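Ruler protein (Pseudomonas aeruginosa, PDB 5CUK) probably senses needle length in type III secretion as a molecular ruler, this piece being its C-terminal, FliK-related substrate-specificity switch domain. Local coordinates at residues 61-66 with 93-98; 57-62 with 86-91. One frame throughout, in Å; residues are numbered along the deposited sequence.

Both contacts start from strand 59-65 and lie about 13 Å apart, centre to centre. Contact 2 joins the beginning of that strand to the turn that follows helix 77-87. Contact 1 joins its later part to strand 93-99, an outer strand of the four-stranded mixed sheet. Along the chain, strand 59-65 leads into helices 67-75 and 77-87 and then, through the turn of contact 2, into strand 93-99 parallel to the first: a beta-alpha-beta crossover. Contact 1 is therefore the strand pairing that this crossover creates, and contact 2 packs its returning turn against the sheet. Ile61 and Glu62 fall in both 57-62 and 61-66, and all four segments fall in the FliK-related family region.

Contact 1: 61-66 with 93-98; sequences IEISAS and VQLTFN
Ile61 and Leu95, Glu62 and Thr96, Ile63 and Phe97, and Ser64 and Asn98 face each other in parallel strands, their axes 22° apart. The odd-numbered residues of 61-66 supply the bonds: Ile61 N donates to Gln94 O at 2.8 Å, and Ile61 O accepts from Thr96 N at 2.9 Å. Ile63 repeats this with Thr96 O and Asn98 N, and Ala65 N closes the series on Asn98 O at 3.2 Å. CA-H...O contacts lie between them, such as Glu62 CA to Thr96 O.

Apolar groups share one face. Ile61 CD1 meets Val93 CG1 at 4.1 Å, while Ile63 lies side by side with Phe97, CB to CD1 4.0 Å; branched residues suit this largely buried side, where the Phe97 ring stays partly exposed.

Polar side chains line the other face. Thr96 OG1, set between its backbone N and carbonyl carbon (chi1 57°), touches Glu62 CB at 3.3 Å. The extended Glu62 stacks its carboxylate on the Asn98 amide, planes 18° apart, and Asn98 ND2 reaches Ser64 OG in a weak hydrogen bond.

Helix 77-87 covers Val93 and Leu95, helix 67-75 covers Ile63 and Phe97, and strand 46-54 pairs with the far edge of 61-65.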
# COMPACT_ATOMS: atom_id res chain seq x y z
N ILE A 61 -5.62 -2.61 -2.13
CA ILE A 61 -4.26 -2.04 -2.15
C ILE A 61 -3.28 -3.16 -2.41
O ILE A 61 -3.27 -4.17 -1.70
CB ILE A 61 -3.91 -1.33 -0.82
CG1 ILE A 61 -4.90 -0.21 -0.56
CG2 ILE A 61 -2.44 -0.79 -0.81
CD1 ILE A 61 -4.94 0.27 0.84
N GLU A 62 -2.49 -3.00 -3.46
CA GLU A 62 -1.45 -3.96 -3.80
C GLU A 62 -0.07 -3.29 -3.85
O GLU A 62 0.10 -2.24 -4.46
CB GLU A 62 -1.77 -4.61 -5.13
CG GLU A 62 -0.78 -5.66 -5.58
CD GLU A 62 -1.05 -6.05 -7.01
OE1 GLU A 62 -1.72 -7.08 -7.23
OE2 GLU A 62 -0.60 -5.30 -7.92
N ILE A 63 0.88 -3.89 -3.14
CA ILE A 63 2.25 -3.42 -3.12
C ILE A 63 3.12 -4.42 -3.88
O ILE A 63 3.07 -5.62 -3.63
CB ILE A 63 2.83 -3.27 -1.70
CG1 ILE A 63 1.81 -2.65 -0.73
CG2 ILE A 63 4.11 -2.51 -1.75
CD1 ILE A 63 1.29 -1.29 -1.18
N SER A 64 3.90 -3.89 -4.81
CA SER A 64 4.78 -4.70 -5.63
C SER A 64 6.19 -4.29 -5.28
O SER A 64 6.49 -3.09 -5.18
CB SER A 64 4.49 -4.49 -7.12
OG SER A 64 3.13 -4.75 -7.39
N ALA A 65 7.04 -5.29 -5.07
CA ALA A 65 8.39 -5.05 -4.58
C ALA A 65 9.37 -6.16 -4.98
O ALA A 65 8.97 -7.22 -5.43
CB ALA A 65 8.38 -4.90 -3.07
N SER A 66 10.65 -5.91 -4.73
CA SER A 66 11.69 -6.92 -4.91
C SER A 66 11.39 -8.11 -3.99
O SER A 66 10.57 -8.00 -3.05
CB SER A 66 13.06 -6.32 -4.64
OG SER A 66 13.27 -6.18 -3.25
N VAL A 93 -10.49 -2.69 3.85
CA VAL A 93 -9.29 -2.66 3.03
C VAL A 93 -8.88 -4.10 2.69
O VAL A 93 -8.96 -4.97 3.53
CB VAL A 93 -8.12 -1.92 3.74
CG1 VAL A 93 -6.76 -2.47 3.29
CG2 VAL A 93 -8.23 -0.40 3.50
N GLN A 94 -8.47 -4.35 1.46
CA GLN A 94 -7.93 -5.64 1.09
C GLN A 94 -6.52 -5.43 0.59
O GLN A 94 -6.29 -4.73 -0.40
CB GLN A 94 -8.81 -6.32 0.05
CG GLN A 94 -10.29 -6.33 0.47
CD GLN A 94 -11.17 -7.23 -0.41
OE1 GLN A 94 -10.68 -7.95 -1.29
NE2 GLN A 94 -12.48 -7.21 -0.14
N LEU A 95 -5.57 -6.01 1.32
CA LEU A 95 -4.14 -5.84 1.10
C LEU A 95 -3.53 -7.04 0.42
O LEU A 95 -3.70 -8.15 0.87
CB LEU A 95 -3.42 -5.60 2.43
CG LEU A 95 -1.90 -5.52 2.33
CD1 LEU A 95 -1.50 -4.30 1.52
CD2 LEU A 95 -1.23 -5.51 3.71
N THR A 96 -2.83 -6.81 -0.68
CA THR A 96 -2.14 -7.88 -1.37
C THR A 96 -0.71 -7.47 -1.78
O THR A 96 -0.40 -6.27 -1.88
CB THR A 96 -2.92 -8.32 -2.61
OG1 THR A 96 -3.09 -7.18 -3.45
CG2 THR A 96 -4.30 -8.85 -2.24
N PHE A 97 0.14 -8.47 -2.03
CA PHE A 97 1.53 -8.26 -2.45
C PHE A 97 1.84 -8.92 -3.80
O PHE A 97 1.30 -9.97 -4.14
CB PHE A 97 2.48 -8.77 -1.38
CG PHE A 97 2.26 -8.13 -0.06
CD1 PHE A 97 2.59 -6.80 0.13
CD2 PHE A 97 1.69 -8.84 0.98
CE1 PHE A 97 2.35 -6.18 1.35
CE2 PHE A 97 1.45 -8.22 2.20
CZ PHE A 97 1.78 -6.89 2.38
N ASN A 98 2.72 -8.28 -4.56
CA ASN A 98 3.02 -8.67 -5.93
C ASN A 98 4.53 -8.58 -6.12
O ASN A 98 5.20 -7.85 -5.39
CB ASN A 98 2.29 -7.74 -6.91
CG ASN A 98 2.13 -8.33 -8.31
OD1 ASN A 98 1.81 -9.51 -8.47
ND2 ASN A 98 2.32 -7.49 -9.33

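Contact 2: 57-62 with 86-91; sequences GQLQIE and RLHPEQ
Gln58 O lies 4.0 Å from Gln91 CD, where the side-chain amide of Gln91 rests against the backbone of Gln58. Which end of this amide is oxygen is doubtful in the model. Gln91 CG sits anti to the carbonyl carbon, chi2 of 176° sets CD anti to CA, and the extended chain brings CD to the backbone of Gln58. A long side chain suits this place because it can span from the turn to that backbone.

Leu59 and His88 form the other half, a methyl over an aromatic ring. Leu59 CD2 stands over one face of the imidazole, 3.9 Å from the ring centroid and 17° off the normal, a CH-pi contact; a leucine methyl suits such a flat pi face. The methyl is nearest His88 CD2, at 3.8 Å, and Leu59 CB is 4.0 Å from the same ring carbon. With CG anti to the backbone N (chi1 -176°), the His88 ring is set where one face meets this methyl. The opposite face carries Glu90 OE1, 3.4 Å above the plane, and Gln91 CD lies at the edge, in plane.

His88 is the first residue beyond helix 77-87 and begins a type I turn running to Gln91, in which Pro89, with its restricted phi, fits the second position. Ile25 of helix 11-29 touches both Leu59 and His88, while Gln85 NE2 holds the carbonyl oxygen of Gln91.

The clearly defined interaction between the segments is thus the leucine methyl on the ring, beside an amide that covers the Gln58 backbone; the nearby carboxylate of Glu90 might modestly favour a protonated imidazole.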
# COMPACT_ATOMS: atom_id res chain seq x y z
N GLY A 57 -17.80 -2.36 -2.48
CA GLY A 57 -17.73 -2.95 -1.14
C GLY A 57 -16.34 -3.04 -0.51
O GLY A 57 -16.20 -3.67 0.52
N GLN A 58 -15.33 -2.41 -1.11
CA GLN A 58 -13.93 -2.56 -0.66
C GLN A 58 -12.91 -1.66 -1.36
O GLN A 58 -13.12 -1.23 -2.50
CB GLN A 58 -13.45 -4.00 -0.83
CG GLN A 58 -13.03 -4.40 -2.26
CD GLN A 58 -14.20 -4.47 -3.23
OE1 GLN A 58 -15.16 -5.23 -3.04
NE2 GLN A 58 -14.12 -3.68 -4.30
N LEU A 59 -11.80 -1.39 -0.69
CA LEU A 59 -10.70 -0.70 -1.31
C LEU A 59 -9.51 -1.61 -1.32
O LEU A 59 -9.05 -2.04 -0.26
CB LEU A 59 -10.37 0.59 -0.59
CG LEU A 59 -9.07 1.22 -1.12
CD1 LEU A 59 -9.36 2.03 -2.38
CD2 LEU A 59 -8.38 2.07 -0.06
N GLN A 60 -9.05 -1.94 -2.53
CA GLN A 60 -7.94 -2.86 -2.75
C GLN A 60 -6.62 -2.14 -2.88
O GLN A 60 -6.52 -1.19 -3.64
CB GLN A 60 -8.19 -3.70 -4.00
CG GLN A 60 -9.21 -4.77 -3.79
CD GLN A 60 -9.56 -5.47 -5.08
OE1 GLN A 60 -10.01 -4.84 -6.02
NE2 GLN A 60 -9.31 -6.76 -5.14
N ILE A 61 -5.62 -2.61 -2.13
CA ILE A 61 -4.26 -2.04 -2.15
C ILE A 61 -3.28 -3.16 -2.41
O ILE A 61 -3.27 -4.17 -1.70
CB ILE A 61 -3.91 -1.33 -0.82
CG1 ILE A 61 -4.90 -0.21 -0.56
CG2 ILE A 61 -2.44 -0.79 -0.81
CD1 ILE A 61 -4.94 0.27 0.84
N GLU A 62 -2.49 -3.00 -3.46
CA GLU A 62 -1.45 -3.96 -3.80
C GLU A 62 -0.07 -3.29 -3.85
O GLU A 62 0.10 -2.24 -4.46
CB GLU A 62 -1.77 -4.61 -5.13
CG GLU A 62 -0.78 -5.66 -5.58
CD GLU A 62 -1.05 -6.05 -7.01
OE1 GLU A 62 -1.72 -7.08 -7.23
OE2 GLU A 62 -0.60 -5.30 -7.92
N ARG A 86 -6.91 1.84 9.14
CA ARG A 86 -7.22 2.99 9.99
C ARG A 86 -7.10 4.29 9.22
O ARG A 86 -7.72 5.29 9.54
CB ARG A 86 -6.31 3.03 11.22
CG ARG A 86 -6.30 1.74 12.04
CD ARG A 86 -5.57 1.95 13.36
NE ARG A 86 -5.19 0.71 14.04
CZ ARG A 86 -4.09 0.60 14.79
NH1 ARG A 86 -3.28 1.65 14.95
NH2 ARG A 86 -3.82 -0.53 15.40
N LEU A 87 -6.29 4.21 8.17
CA LEU A 87 -6.09 5.28 7.19
C LEU A 87 -7.35 5.55 6.33
O LEU A 87 -7.59 6.67 5.86
CB LEU A 87 -4.88 4.87 6.34
CG LEU A 87 -3.98 5.74 5.49
CD1 LEU A 87 -2.99 4.84 4.81
CD2 LEU A 87 -4.79 6.49 4.44
N HIS A 88 -8.15 4.50 6.12
CA HIS A 88 -9.33 4.56 5.25
C HIS A 88 -10.52 3.84 5.88
O HIS A 88 -10.87 2.74 5.48
CB HIS A 88 -9.00 3.95 3.89
CG HIS A 88 -10.10 4.03 2.88
ND1 HIS A 88 -10.35 5.17 2.16
CD2 HIS A 88 -10.98 3.10 2.44
CE1 HIS A 88 -11.36 4.95 1.33
NE2 HIS A 88 -11.76 3.70 1.49
N PRO A 89 -11.13 4.43 6.91
CA PRO A 89 -12.17 3.72 7.66
C PRO A 89 -13.47 3.55 6.87
O PRO A 89 -14.33 2.79 7.30
CB PRO A 89 -12.40 4.61 8.88
CG PRO A 89 -11.14 5.42 8.99
CD PRO A 89 -10.76 5.69 7.57
N GLU A 90 -13.59 4.20 5.73
CA GLU A 90 -14.86 4.21 4.98
C GLU A 90 -15.26 2.86 4.41
O GLU A 90 -16.44 2.60 4.22
CB GLU A 90 -14.79 5.22 3.84
CG GLU A 90 -14.60 6.66 4.28
CD GLU A 90 -13.15 7.04 4.46
OE1 GLU A 90 -12.32 6.15 4.73
OE2 GLU A 90 -12.84 8.25 4.34
N GLN A 91 -14.27 2.02 4.09
CA GLN A 91 -14.52 0.68 3.55
C GLN A 91 -13.51 -0.32 4.05
O GLN A 91 -12.40 0.06 4.45
CB GLN A 91 -14.47 0.66 2.03
CG GLN A 91 -14.84 1.92 1.30
CD GLN A 91 -14.63 1.73 -0.19
OE1 GLN A 91 -15.42 1.06 -0.87
NE2 GLN A 91 -13.52 2.26 -0.69